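Local atomic coordinates of putative carbonic anhydrase (Streptococcus mutans, PDB entry 3LAS), a protein that probably catalyses the reversible conversion of hydrogencarbonate and a proton to carbon dioxide and water, as a zinc-dependent carbonic anhydrase of the beta class. Residues 43-48 with 56-61; 64-69 with 135-140; 95-100 with 125-130; 102-107 with 119-124. All blocks are in the same frame, centred on the assembly; numbering follows the deposited sequence.

Contact 1: 43-48 with 56-61; sequences LHVAPA and AHILRN
Arg60 meets Leu43 through a chain that stays nearly extended at chi2 and then bends at chi3 (71°), which swings its guanidinium end-on to the carbonyl of Leu43. Both terminal nitrogens converge on that one oxygen: NH1 and NH2 of Arg60 each lie 3.0 Å from Leu43 O. They come from the same face of the carbonyl, tilted out of its plane, and both N-H directions are noticeably bent, as expected when a fork closes on a single atom. NH2 also donates to the carbonyl oxygen of Cys38, a zinc ligand, so the group is held by two backbone oxygens close to the metal site. Val45 places CG2 over one face of the guanidinium, toward its rim and 3.9 Å from Arg60 NH1. The same methyl touches Ile58 CG2 at 4.0 Å, and the two branched side chains run antiparallel alongside one another. The contact closes a beta-alpha-beta unit in which helix 45-49, with His44 at its N-cap position, packs on strand 56-61. Thr37 of the neighbouring parallel strand 33-38 touches Leu43, Val45 and Arg60, while Ile58 and Arg60 make backbone hydrogen bonds to the second subunit.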
loop_
_atom_site.group_PDB
_atom_site.type_symbol
_atom_site.label_atom_id
_atom_site.label_comp_id
_atom_site.label_asym_id
_atom_site.label_seq_id
_atom_site.Cartn_x
_atom_site.Cartn_y
_atom_site.Cartn_z
ATOM N N LEU A 43 1.288 -10.198 -5.787
ATOM C CA LEU A 43 2.057 -10.213 -4.569
ATOM C C LEU A 43 1.138 -10.125 -3.379
ATOM O O LEU A 43 0.457 -9.081 -3.194
ATOM C CB LEU A 43 3.124 -9.125 -4.571
ATOM C CG LEU A 43 3.859 -8.864 -3.256
ATOM C CD1 LEU A 43 4.569 -10.112 -2.665
ATOM C CD2 LEU A 43 4.781 -7.723 -3.422
ATOM N N HIS A 44 1.045 -11.233 -2.618
ATOM C CA HIS A 44 0.338 -11.207 -1.331
ATOM C C HIS A 44 1.421 -11.231 -0.271
ATOM O O HIS A 44 2.122 -12.249 -0.105
ATOM C CB HIS A 44 -0.671 -12.340 -1.241
ATOM C CG HIS A 44 -1.891 -12.094 -2.073
ATOM N ND1 HIS A 44 -2.890 -13.042 -2.143
ATOM C CD2 HIS A 44 -2.270 -11.024 -2.831
ATOM C CE1 HIS A 44 -3.826 -12.577 -2.926
ATOM N NE2 HIS A 44 -3.511 -11.362 -3.364
ATOM N N VAL A 45 1.638 -10.073 0.338
ATOM C CA VAL A 45 2.836 -9.836 1.150
ATOM C C VAL A 45 2.900 -10.732 2.365
ATOM O O VAL A 45 3.976 -11.236 2.741
ATOM C CB VAL A 45 2.872 -8.348 1.551
ATOM C CG1 VAL A 45 4.037 -8.116 2.420
ATOM C CG2 VAL A 45 2.977 -7.499 0.330
ATOM N N ALA A 46 1.738 -11.024 2.999
ATOM C CA ALA A 46 1.804 -11.828 4.212
ATOM C C ALA A 46 2.317 -13.207 3.975
ATOM O O ALA A 46 3.312 -13.606 4.662
ATOM C CB ALA A 46 0.416 -11.844 4.939
ATOM N N PRO A 47 1.792 -14.023 3.056
ATOM C CA PRO A 47 2.374 -15.384 2.902
ATOM C C PRO A 47 3.788 -15.307 2.312
ATOM O O PRO A 47 4.631 -16.145 2.657
ATOM C CB PRO A 47 1.373 -16.110 1.997
ATOM C CG PRO A 47 0.667 -15.039 1.279
ATOM C CD PRO A 47 0.538 -13.887 2.290
ATOM N N ALA A 48 4.071 -14.326 1.468
ATOM C CA ALA A 48 5.423 -14.265 0.918
ATOM C C ALA A 48 6.528 -14.048 1.936
ATOM O O ALA A 48 7.623 -14.552 1.792
ATOM C CB ALA A 48 5.482 -13.135 -0.127
ATOM N N ALA A 56 3.473 -6.621 10.676
ATOM C CA ALA A 56 4.249 -5.550 10.013
ATOM C C ALA A 56 3.327 -4.601 9.272
ATOM O O ALA A 56 2.274 -5.021 8.705
ATOM C CB ALA A 56 5.174 -6.194 8.994
ATOM N N HIS A 57 3.701 -3.329 9.202
ATOM C CA HIS A 57 3.028 -2.418 8.312
ATOM C C HIS A 57 3.380 -2.709 6.853
ATOM O O HIS A 57 4.527 -3.110 6.547
ATOM C CB HIS A 57 3.442 -0.931 8.614
ATOM C CG HIS A 57 2.720 -0.386 9.787
ATOM N ND1 HIS A 57 3.275 0.496 10.696
ATOM C CD2 HIS A 57 1.454 -0.630 10.212
ATOM C CE1 HIS A 57 2.350 0.855 11.578
ATOM N NE2 HIS A 57 1.238 0.132 11.342
ATOM N N ILE A 58 2.372 -2.553 6.010
ATOM C CA ILE A 58 2.544 -2.876 4.552
ATOM C C ILE A 58 2.086 -1.668 3.787
ATOM O O ILE A 58 0.909 -1.307 3.826
ATOM C CB ILE A 58 1.764 -4.128 4.126
ATOM C CG1 ILE A 58 2.191 -5.321 5.033
ATOM C CG2 ILE A 58 2.020 -4.438 2.668
ATOM C CD1 ILE A 58 1.213 -6.528 4.898
ATOM N N LEU A 59 3.042 -0.962 3.178
ATOM C CA LEU A 59 2.821 0.226 2.331
ATOM C C LEU A 59 2.931 -0.214 0.902
ATOM O O LEU A 59 3.877 -0.932 0.543
ATOM C CB LEU A 59 3.815 1.350 2.597
ATOM C CG LEU A 59 3.725 2.032 3.966
ATOM C CD1 LEU A 59 4.207 1.143 5.116
ATOM C CD2 LEU A 59 4.644 3.231 3.960
ATOM N N ARG A 60 1.989 0.208 0.047
ATOM C CA ARG A 60 2.027 -0.277 -1.367
ATOM C C ARG A 60 1.573 0.831 -2.254
ATOM O O ARG A 60 0.571 1.523 -2.036
ATOM C CB ARG A 60 1.071 -1.457 -1.577
ATOM C CG ARG A 60 1.330 -2.622 -0.580
ATOM C CD ARG A 60 0.466 -3.867 -0.816
ATOM N NE ARG A 60 0.939 -4.541 -2.070
ATOM C CZ ARG A 60 0.579 -5.742 -2.463
ATOM N NH1 ARG A 60 -0.193 -6.514 -1.708
ATOM N NH2 ARG A 60 1.027 -6.209 -3.596
ATOM N N ASN A 61 2.295 0.993 -3.374
ATOM C CA ASN A 61 1.985 1.988 -4.395
ATOM C C ASN A 61 2.416 1.441 -5.740
ATOM O O ASN A 61 2.863 0.276 -5.844
ATOM C CB ASN A 61 2.531 3.378 -4.076
ATOM C CG ASN A 61 4.067 3.417 -4.147
ATOM O OD1 ASN A 61 4.670 2.484 -4.683
ATOM N ND2 ASN A 61 4.636 4.514 -3.726
#

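Contact 2: 64-69 with 135-140; sequences GRVTDD and IALLKN
Val66 presses both of its methyl groups against two consecutive leucines of the helix, Leu137 and Leu138. Its CG1 branch meets the root of the first, 3.7 Å from Leu137 CB. The other branch faces the fork of the second, with Val66 CG2 3.8 Å from Leu138 CG. Leu138 CD2 settles against both methyls, lying 3.9 Å from Val66 CG1. Leu137, exposed to solvent, brings its CD1 to 3.8 Å from the carbonyl oxygen of Val66. The valine torsion accounts for this pattern: with CG1 anti to the backbone N (chi1 164°), that methyl sits between the two leucines, while CG2 lies on Leu138 alone. No hydrogen bond crosses between the two segments, and the contact is purely apolar. In the fold, it fastens the loop leading into helix 68-80 to the last turns of helix 127-140, which packs on the central sheet: Leu138 also rests on Ile86 and Val88 of strand 85-91 and on Ile150 of strand 149-155. Polar bonds to residues just ahead of the helical segment set the valine in place. Asp134 accepts from the backbone N of Val66 and forms a salt bridge with Arg65, whose guanidinium also pairs with Glu133. Beyond Val66, Thr67 stands at the N-cap position of helix 68-80, its hydroxyl capping the backbone N of Val70 and also hydrogen-bonded to Asp69 of the second subunit.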
loop_
_atom_site.group_PDB
_atom_site.type_symbol
_atom_site.label_atom_id
_atom_site.label_comp_id
_atom_site.label_asym_id
_atom_site.label_seq_id
_atom_site.Cartn_x
_atom_site.Cartn_y
_atom_site.Cartn_z
ATOM N N GLY A 64 6.312 0.387 -5.850
ATOM C CA GLY A 64 7.011 0.353 -4.562
ATOM C C GLY A 64 7.969 1.530 -4.483
ATOM O O GLY A 64 9.060 1.396 -3.862
ATOM N N ARG A 65 7.651 2.690 -5.049
ATOM C CA ARG A 65 8.587 3.831 -5.114
ATOM C C ARG A 65 8.505 4.716 -3.906
ATOM O O ARG A 65 7.422 4.873 -3.299
ATOM C CB ARG A 65 8.255 4.697 -6.292
ATOM C CG ARG A 65 8.203 3.921 -7.666
ATOM C CD ARG A 65 9.355 2.955 -7.901
ATOM N NE ARG A 65 10.731 3.431 -7.622
ATOM C CZ ARG A 65 11.463 4.076 -8.519
ATOM N NH1 ARG A 65 10.976 4.404 -9.704
ATOM N NH2 ARG A 65 12.685 4.325 -8.121
ATOM N N VAL A 66 9.575 5.303 -3.453
ATOM C CA VAL A 66 9.522 6.197 -2.313
ATOM C C VAL A 66 9.081 7.542 -2.822
ATOM O O VAL A 66 9.576 8.104 -3.863
ATOM C CB VAL A 66 10.904 6.222 -1.610
ATOM C CG1 VAL A 66 10.977 7.449 -0.681
ATOM C CG2 VAL A 66 11.101 4.885 -0.877
ATOM N N THR A 67 8.029 8.058 -2.218
ATOM C CA THR A 67 7.324 9.336 -2.507
ATOM C C THR A 67 7.127 10.111 -1.217
ATOM O O THR A 67 7.355 9.552 -0.138
ATOM C CB THR A 67 5.936 9.058 -3.138
ATOM O OG1 THR A 67 5.154 8.398 -2.101
ATOM C CG2 THR A 67 6.078 8.117 -4.405
ATOM N N ASP A 68 6.611 11.313 -1.324
ATOM C CA ASP A 68 6.228 12.065 -0.132
ATOM C C ASP A 68 5.196 11.324 0.695
ATOM O O ASP A 68 5.267 11.390 1.928
ATOM C CB ASP A 68 5.693 13.472 -0.477
ATOM C CG ASP A 68 6.784 14.420 -0.993
ATOM O OD1 ASP A 68 7.961 14.184 -0.862
ATOM O OD2 ASP A 68 6.351 15.490 -1.511
ATOM N N ASP A 69 4.251 10.618 0.092
ATOM C CA ASP A 69 3.265 9.869 0.854
ATOM C C ASP A 69 3.893 8.688 1.559
ATOM O O ASP A 69 3.541 8.401 2.702
ATOM C CB ASP A 69 2.163 9.384 -0.126
ATOM C CG ASP A 69 0.957 8.796 0.559
ATOM O OD1 ASP A 69 0.745 8.976 1.783
ATOM O OD2 ASP A 69 0.164 8.137 -0.144
ATOM N N ILE A 135 15.997 3.304 -1.629
ATOM C CA ILE A 135 16.731 3.268 -0.321
ATOM C C ILE A 135 17.448 4.580 -0.161
ATOM O O ILE A 135 17.399 5.149 0.972
ATOM C CB ILE A 135 17.602 2.058 -0.260
ATOM C CG1 ILE A 135 16.714 0.794 -0.136
ATOM C CG2 ILE A 135 18.570 2.204 0.969
ATOM C CD1 ILE A 135 17.558 -0.490 -0.114
ATOM N N ALA A 136 18.115 5.115 -1.206
ATOM C CA ALA A 136 18.787 6.432 -1.048
ATOM C C ALA A 136 17.825 7.531 -0.748
ATOM O O ALA A 136 18.164 8.401 0.112
ATOM C CB ALA A 136 19.540 6.759 -2.333
ATOM N N LEU A 137 16.617 7.554 -1.307
ATOM C CA LEU A 137 15.693 8.568 -0.924
ATOM C C LEU A 137 15.306 8.499 0.533
ATOM O O LEU A 137 15.149 9.556 1.178
ATOM C CB LEU A 137 14.383 8.496 -1.772
ATOM C CG LEU A 137 14.627 8.842 -3.233
ATOM C CD1 LEU A 137 13.339 8.453 -4.064
ATOM C CD2 LEU A 137 14.927 10.379 -3.398
ATOM N N LEU A 138 15.191 7.321 1.101
ATOM C CA LEU A 138 14.902 7.187 2.534
ATOM C C LEU A 138 16.044 7.628 3.384
ATOM O O LEU A 138 15.861 8.395 4.366
ATOM C CB LEU A 138 14.503 5.750 2.896
ATOM C CG LEU A 138 13.227 5.272 2.199
ATOM C CD1 LEU A 138 13.095 3.746 2.400
ATOM C CD2 LEU A 138 12.014 6.012 2.781
ATOM N N LYS A 139 17.260 7.237 3.012
ATOM C CA LYS A 139 18.444 7.629 3.793
ATOM C C LYS A 139 18.675 9.122 3.703
ATOM O O LYS A 139 19.195 9.701 4.748
ATOM C CB LYS A 139 19.636 6.841 3.246
ATOM C CG LYS A 139 19.661 5.393 3.774
ATOM C CD LYS A 139 20.898 4.580 3.378
ATOM C CE LYS A 139 20.679 3.136 3.870
ATOM N N ASN A 140 18.276 9.798 2.674
ATOM C CA ASN A 140 18.478 11.252 2.591
ATOM C C ASN A 140 17.333 12.046 3.197
ATOM O O ASN A 140 17.436 13.290 3.330
ATOM C CB ASN A 140 18.633 11.610 1.137
ATOM C CG ASN A 140 19.930 11.078 0.541
ATOM O OD1 ASN A 140 20.026 10.949 -0.647
ATOM N ND2 ASN A 140 20.858 10.721 1.366
#

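Contact 3: 95-100 with 125-130; sequences GAQTFT and TDIEES
Gly95 O is gripped twice by Thr98, through its backbone N and its hydroxyl, and the short 3-10 segment closed in this way carries Gln97, which reaches across to Thr125 and Ile127. Thr98 OG1 lies 2.7 Å from Gly95 O, in the carbonyl plane and on a lone pair. The contact joins this 3-10 segment, just after the zinc ligand Cys94, to the N-capped start of helix 127-140. Gln97 is modelled in two conformers; in the one described, the chain runs extended beyond CG and crosses Ile127 at about a right angle. Its NE2 lies beside Ile127 CG1 and 3.4 Å from Thr125 O, a weak hydrogen bond that rests on this conformer and is therefore uncertain. The amide oxygen of Gln97 accepts from the backbone N of Cys94, linking this surface contact to the metal-binding loop; the side chain is about 7 Å from the zinc ion. Across the contact, Asp126, which binds magnesium in a crystal structure of this protein, occupies the N-cap position of the helix. Its OD1 accepts from Glu129 N at 3.1 Å with an N-H...O angle of 164°, the donor arriving from above the carboxylate plane.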
loop_
_atom_site.group_PDB
_atom_site.type_symbol
_atom_site.label_atom_id
_atom_site.label_comp_id
_atom_site.label_asym_id
_atom_site.label_seq_id
_atom_site.Cartn_x
_atom_site.Cartn_y
_atom_site.Cartn_z
ATOM N N GLY A 95 4.714 -3.245 -13.590
ATOM C CA GLY A 95 4.114 -2.285 -14.475
ATOM C C GLY A 95 4.995 -1.065 -14.675
ATOM O O GLY A 95 4.954 -0.424 -15.752
ATOM N N ALA A 96 5.864 -0.728 -13.705
ATOM C CA ALA A 96 6.780 0.421 -13.893
ATOM C C ALA A 96 7.746 0.227 -14.956
ATOM O O ALA A 96 8.367 1.262 -15.412
ATOM C CB ALA A 96 7.510 0.654 -12.508
ATOM N N GLN A 97 7.983 -0.975 -15.420
ATOM C CA GLN A 97 8.974 -1.220 -16.498
ATOM C C GLN A 97 8.288 -1.179 -17.827
ATOM O O GLN A 97 8.916 -1.398 -18.874
ATOM C CB GLN A 97 9.568 -2.630 -16.391
ATOM C CG GLN A 97 10.250 -2.801 -15.148
ATOM C CD GLN A 97 10.728 -4.187 -14.864
ATOM O OE1 GLN A 97 9.966 -5.084 -14.525
ATOM N NE2 GLN A 97 12.016 -4.358 -14.972
ATOM N N THR A 98 6.991 -0.916 -17.907
ATOM C CA THR A 98 6.248 -1.018 -19.178
ATOM C C THR A 98 5.937 0.245 -19.876
ATOM O O THR A 98 5.303 0.224 -20.923
ATOM C CB THR A 98 4.933 -1.785 -18.952
ATOM O OG1 THR A 98 3.993 -1.004 -18.206
ATOM C CG2 THR A 98 5.190 -3.155 -18.255
ATOM N N PHE A 99 6.365 1.365 -19.293
ATOM C CA PHE A 99 6.109 2.697 -19.920
ATOM C C PHE A 99 7.200 3.651 -19.593
ATOM O O PHE A 99 7.937 3.486 -18.619
ATOM C CB PHE A 99 4.725 3.211 -19.476
ATOM C CG PHE A 99 4.699 3.610 -18.025
ATOM C CD1 PHE A 99 4.982 4.936 -17.625
ATOM C CD2 PHE A 99 4.360 2.687 -17.032
ATOM C CE1 PHE A 99 4.984 5.232 -16.235
ATOM C CE2 PHE A 99 4.329 3.016 -15.731
ATOM C CZ PHE A 99 4.705 4.262 -15.284
ATOM N N THR A 100 7.291 4.706 -20.406
ATOM C CA THR A 100 8.077 5.908 -20.074
ATOM C C THR A 100 7.103 7.043 -19.743
ATOM O O THR A 100 5.963 7.102 -20.161
ATOM C CB THR A 100 8.965 6.392 -21.255
ATOM O OG1 THR A 100 8.129 6.831 -22.305
ATOM C CG2 THR A 100 9.835 5.230 -21.729
ATOM N N THR A 125 13.619 0.955 -15.234
ATOM C CA THR A 125 13.984 -0.140 -16.128
ATOM C C THR A 125 14.825 -1.234 -15.483
ATOM O O THR A 125 14.742 -2.433 -15.829
ATOM C CB THR A 125 14.820 0.362 -17.392
ATOM O OG1 THR A 125 15.791 1.344 -17.028
ATOM C CG2 THR A 125 13.786 0.956 -18.370
ATOM N N ASP A 126 15.651 -0.862 -14.523
ATOM C CA ASP A 126 16.598 -1.797 -13.892
ATOM C C ASP A 126 16.114 -1.966 -12.479
ATOM O O ASP A 126 16.073 -1.009 -11.700
ATOM C CB ASP A 126 17.956 -1.134 -13.961
ATOM C CG ASP A 126 19.080 -1.954 -13.358
ATOM O OD1 ASP A 126 18.942 -2.548 -12.317
ATOM O OD2 ASP A 126 20.212 -1.930 -13.960
ATOM N N ILE A 127 15.627 -3.148 -12.191
ATOM C CA ILE A 127 14.961 -3.369 -10.898
ATOM C C ILE A 127 15.894 -3.102 -9.741
ATOM O O ILE A 127 15.543 -2.463 -8.737
ATOM C CB ILE A 127 14.305 -4.739 -10.741
ATOM C CG1 ILE A 127 13.392 -5.086 -11.917
ATOM C CG2 ILE A 127 13.448 -4.756 -9.528
ATOM C CD1 ILE A 127 13.051 -6.694 -11.826
ATOM N N GLU A 128 17.109 -3.653 -9.780
ATOM C CA GLU A 128 18.058 -3.463 -8.677
ATOM C C GLU A 128 18.326 -2.039 -8.461
ATOM O O GLU A 128 18.415 -1.532 -7.308
ATOM C CB GLU A 128 19.345 -4.275 -8.901
ATOM C CG GLU A 128 19.139 -5.720 -8.904
ATOM C CD GLU A 128 18.621 -6.369 -10.135
ATOM O OE1 GLU A 128 18.265 -5.711 -11.113
ATOM O OE2 GLU A 128 18.584 -7.648 -10.182
ATOM N N GLU A 129 18.519 -1.281 -9.570
ATOM C CA GLU A 129 18.797 0.114 -9.392
ATOM C C GLU A 129 17.621 0.869 -8.825
ATOM O O GLU A 129 17.817 1.810 -8.024
ATOM C CB GLU A 129 19.189 0.845 -10.721
ATOM C CG GLU A 129 20.560 0.477 -11.268
ATOM C CD GLU A 129 21.721 0.710 -10.286
ATOM O OE1 GLU A 129 21.706 1.465 -9.344
ATOM O OE2 GLU A 129 22.658 0.070 -10.570
ATOM N N SER A 130 16.387 0.496 -9.185
ATOM C CA SER A 130 15.230 1.127 -8.612
ATOM C C SER A 130 15.163 0.954 -7.077
ATOM O O SER A 130 14.758 1.871 -6.372
ATOM C CB SER A 130 13.969 0.653 -9.295
ATOM O OG SER A 130 13.573 -0.680 -8.942
#

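Contact 4: 102-107 with 119-124; sequences AEFTEQ and QDFLPF. With GAI (guanidine), chain I.
Phe104 and Phe121 supply the aromatic part of this contact, a T-shaped stack in which the edge of Phe104 points into the face of Phe121. The ring planes stand at 89° and the centroids are 5.1 Å apart. Phe104 CD1 sits over the centre of the other ring, while its neighbour CE1 approaches Phe121 CD1 to 3.8 Å. A chi1 of -170° for Phe104 directs its ring off the helix toward this partner. The aliphatic share falls to Thr105, whose CG2 comes obliquely against the same ring, 3.7 Å from Phe121 CE2. That methyl is anti to the carbonyl carbon, whereas the hydroxyl turns back to Asn101 O, one turn earlier in the helix. Polar bonds shape the loop from within: Asp120 OD1 accepts from Leu122 N at 2.9 Å, an Asx turn that accompanies the positive phi of Leu122. Asn101 bonds both to this carboxylate and to the backbone N of Phe121, fixing the ring's backbone relative to the helix. A bound guanidine lies against the outer end of the Phe121 ring and beside Gln119, its N3 3.7 Å from Phe121 CZ in an oblique approach. Its N2 is 3.5 Å from Gln119 NE2, and the ligand is hydrogen-bonded to Asp68 O of the second subunit. The contact folds the connection after helix 101-112 back onto that helix, ahead of helix 127-140; Phe104 also meets Phe99, and both stacked rings pack on Val75 of the second subunit.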
loop_
_atom_site.group_PDB
_atom_site.type_symbol
_atom_site.label_atom_id
_atom_site.label_comp_id
_atom_site.label_asym_id
_atom_site.label_seq_id
_atom_site.Cartn_x
_atom_site.Cartn_y
_atom_site.Cartn_z
ATOM N N ALA A 102 7.210 10.005 -20.976
ATOM C CA ALA A 102 6.797 10.672 -22.186
ATOM C C ALA A 102 5.691 9.947 -22.935
ATOM O O ALA A 102 4.732 10.551 -23.329
ATOM C CB ALA A 102 8.076 10.847 -23.098
ATOM N N GLU A 103 5.803 8.650 -23.042
ATOM C CA GLU A 103 4.801 7.865 -23.817
ATOM C C GLU A 103 3.487 7.881 -22.995
ATOM O O GLU A 103 2.399 8.065 -23.543
ATOM C CB GLU A 103 5.202 6.359 -23.844
ATOM C CG GLU A 103 6.518 5.951 -24.506
ATOM C CD GLU A 103 6.867 4.448 -24.314
ATOM O OE1 GLU A 103 6.515 3.792 -23.212
ATOM O OE2 GLU A 103 7.502 3.966 -25.284
ATOM N N PHE A 104 3.584 7.737 -21.668
ATOM C CA PHE A 104 2.361 7.589 -20.862
ATOM C C PHE A 104 1.626 8.915 -20.820
ATOM O O PHE A 104 0.435 8.990 -20.951
ATOM C CB PHE A 104 2.725 7.104 -19.497
ATOM C CG PHE A 104 1.542 6.695 -18.698
ATOM C CD1 PHE A 104 1.403 7.125 -17.416
ATOM C CD2 PHE A 104 0.587 5.766 -19.145
ATOM C CE1 PHE A 104 0.358 6.699 -16.598
ATOM C CE2 PHE A 104 -0.478 5.345 -18.278
ATOM C CZ PHE A 104 -0.601 5.869 -17.032
ATOM N N THR A 105 2.361 10.031 -20.754
ATOM C CA THR A 105 1.694 11.315 -20.601
ATOM C C THR A 105 1.089 11.653 -21.973
ATOM O O THR A 105 -0.013 12.227 -22.028
ATOM C CB THR A 105 2.642 12.446 -19.885
ATOM O OG1 THR A 105 3.683 12.544 -20.773
ATOM C CG2 THR A 105 3.055 11.998 -18.518
ATOM N N GLU A 106 1.680 11.202 -23.083
ATOM C CA GLU A 106 0.967 11.407 -24.370
ATOM C C GLU A 106 -0.356 10.611 -24.408
ATOM O O GLU A 106 -1.391 11.111 -24.927
ATOM C CB GLU A 106 1.833 10.980 -25.547
ATOM C CG GLU A 106 2.938 11.987 -25.883
ATOM C CD GLU A 106 2.384 13.399 -25.980
ATOM O OE1 GLU A 106 1.540 13.654 -26.890
ATOM O OE2 GLU A 106 2.791 14.247 -25.124
ATOM N N GLN A 107 -0.331 9.329 -23.914
ATOM C CA GLN A 107 -1.501 8.559 -23.848
ATOM C C GLN A 107 -2.589 9.196 -22.988
ATOM O O GLN A 107 -3.790 9.214 -23.353
ATOM C CB GLN A 107 -1.149 7.186 -23.281
ATOM C CG GLN A 107 -2.362 6.181 -23.221
ATOM C CD GLN A 107 -2.004 4.886 -22.571
ATOM O OE1 GLN A 107 -2.718 4.358 -21.639
ATOM N NE2 GLN A 107 -0.892 4.346 -22.973
ATOM N N GLN A 119 4.434 15.663 -14.819
ATOM C CA GLN A 119 4.333 14.770 -13.633
ATOM C C GLN A 119 5.174 13.549 -13.844
ATOM O O GLN A 119 5.169 12.911 -14.959
ATOM C CB GLN A 119 2.908 14.247 -13.525
ATOM C CG GLN A 119 1.885 15.248 -13.286
ATOM C CD GLN A 119 2.002 15.895 -11.893
ATOM O OE1 GLN A 119 1.956 17.123 -11.786
ATOM N NE2 GLN A 119 2.293 15.099 -10.877
ATOM N N ASP A 120 5.813 13.123 -12.775
ATOM C CA ASP A 120 6.707 11.982 -12.825
ATOM C C ASP A 120 5.919 10.760 -12.309
ATOM O O ASP A 120 5.575 10.661 -11.133
ATOM C CB ASP A 120 7.914 12.237 -11.927
ATOM C CG ASP A 120 8.987 11.198 -12.122
ATOM O OD1 ASP A 120 8.780 10.225 -12.819
ATOM O OD2 ASP A 120 10.153 11.399 -11.581
ATOM N N PHE A 121 5.629 9.846 -13.185
ATOM C CA PHE A 121 4.968 8.594 -12.814
ATOM C C PHE A 121 5.902 7.567 -12.238
ATOM O O PHE A 121 5.447 6.450 -11.844
ATOM C CB PHE A 121 4.129 8.029 -13.973
ATOM C CG PHE A 121 2.917 8.906 -14.230
ATOM C CD1 PHE A 121 1.713 8.640 -13.611
ATOM C CD2 PHE A 121 3.012 10.001 -15.084
ATOM C CE1 PHE A 121 0.601 9.462 -13.788
ATOM C CE2 PHE A 121 1.851 10.827 -15.275
ATOM C CZ PHE A 121 0.675 10.527 -14.583
ATOM N N LEU A 122 7.199 7.870 -12.148
ATOM C CA LEU A 122 8.180 7.051 -11.442
ATOM C C LEU A 122 8.430 5.674 -12.064
ATOM O O LEU A 122 8.574 4.671 -11.373
ATOM C CB LEU A 122 7.953 6.936 -9.924
ATOM C CG LEU A 122 7.707 8.219 -9.199
ATOM C CD1 LEU A 122 7.270 8.035 -7.744
ATOM C CD2 LEU A 122 8.919 9.150 -9.284
ATOM N N PRO A 123 8.534 5.547 -13.416
ATOM C CA PRO A 123 8.915 4.283 -14.027
ATOM C C PRO A 123 10.357 3.912 -13.721
ATOM O O PRO A 123 11.128 4.792 -13.242
ATOM C CB PRO A 123 8.713 4.555 -15.575
ATOM C CG PRO A 123 9.101 6.027 -15.689
ATOM C CD PRO A 123 8.492 6.668 -14.395
ATOM N N PHE A 124 10.680 2.684 -14.051
ATOM C CA PHE A 124 12.114 2.298 -13.962
ATOM C C PHE A 124 12.327 1.203 -14.986
ATOM O O PHE A 124 11.391 0.440 -15.441
ATOM C CB PHE A 124 12.484 1.843 -12.497
ATOM C CG PHE A 124 11.743 0.625 -11.980
ATOM C CD1 PHE A 124 12.065 -0.636 -12.421
ATOM C CD2 PHE A 124 10.815 0.777 -10.986
ATOM C CE1 PHE A 124 11.418 -1.773 -11.872
ATOM C CE2 PHE A 124 10.165 -0.359 -10.408
ATOM C CZ PHE A 124 10.451 -1.580 -10.872
HETATM C C GAI I . -0.228 12.204 -10.433
HETATM N N1 GAI I . -0.889 12.458 -9.293
HETATM N N2 GAI I . 1.030 11.892 -10.650
HETATM N N3 GAI I . -0.443 12.495 -11.642
#

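The four contacts lie at different distances from the zinc ion: measured from the side chain, about 7 Å for Gln97 of contact 3, 12 Å for Phe121 of contact 4 and 14 Å for Val66 of contact 2. Contact 1, buried at the edge strand of this chain's sheet, adjoins the zinc ligand Cys38, whereas contact 3 follows the ligand Cys94 directly in the chain. Contacts 3 and 4 are joined by a probable backbone hydrogen bond, Phe124 N to Ala96 O at 3.0 Å. Contact 2 shares helix 127-140 with contact 3 and reaches contact 4 through a hydrogen bond from Arg65 NH1 to Leu122 O, 2.9 Å. Contacts 1 and 2 touch through Asn61 and Thr67, and all four meet the second subunit.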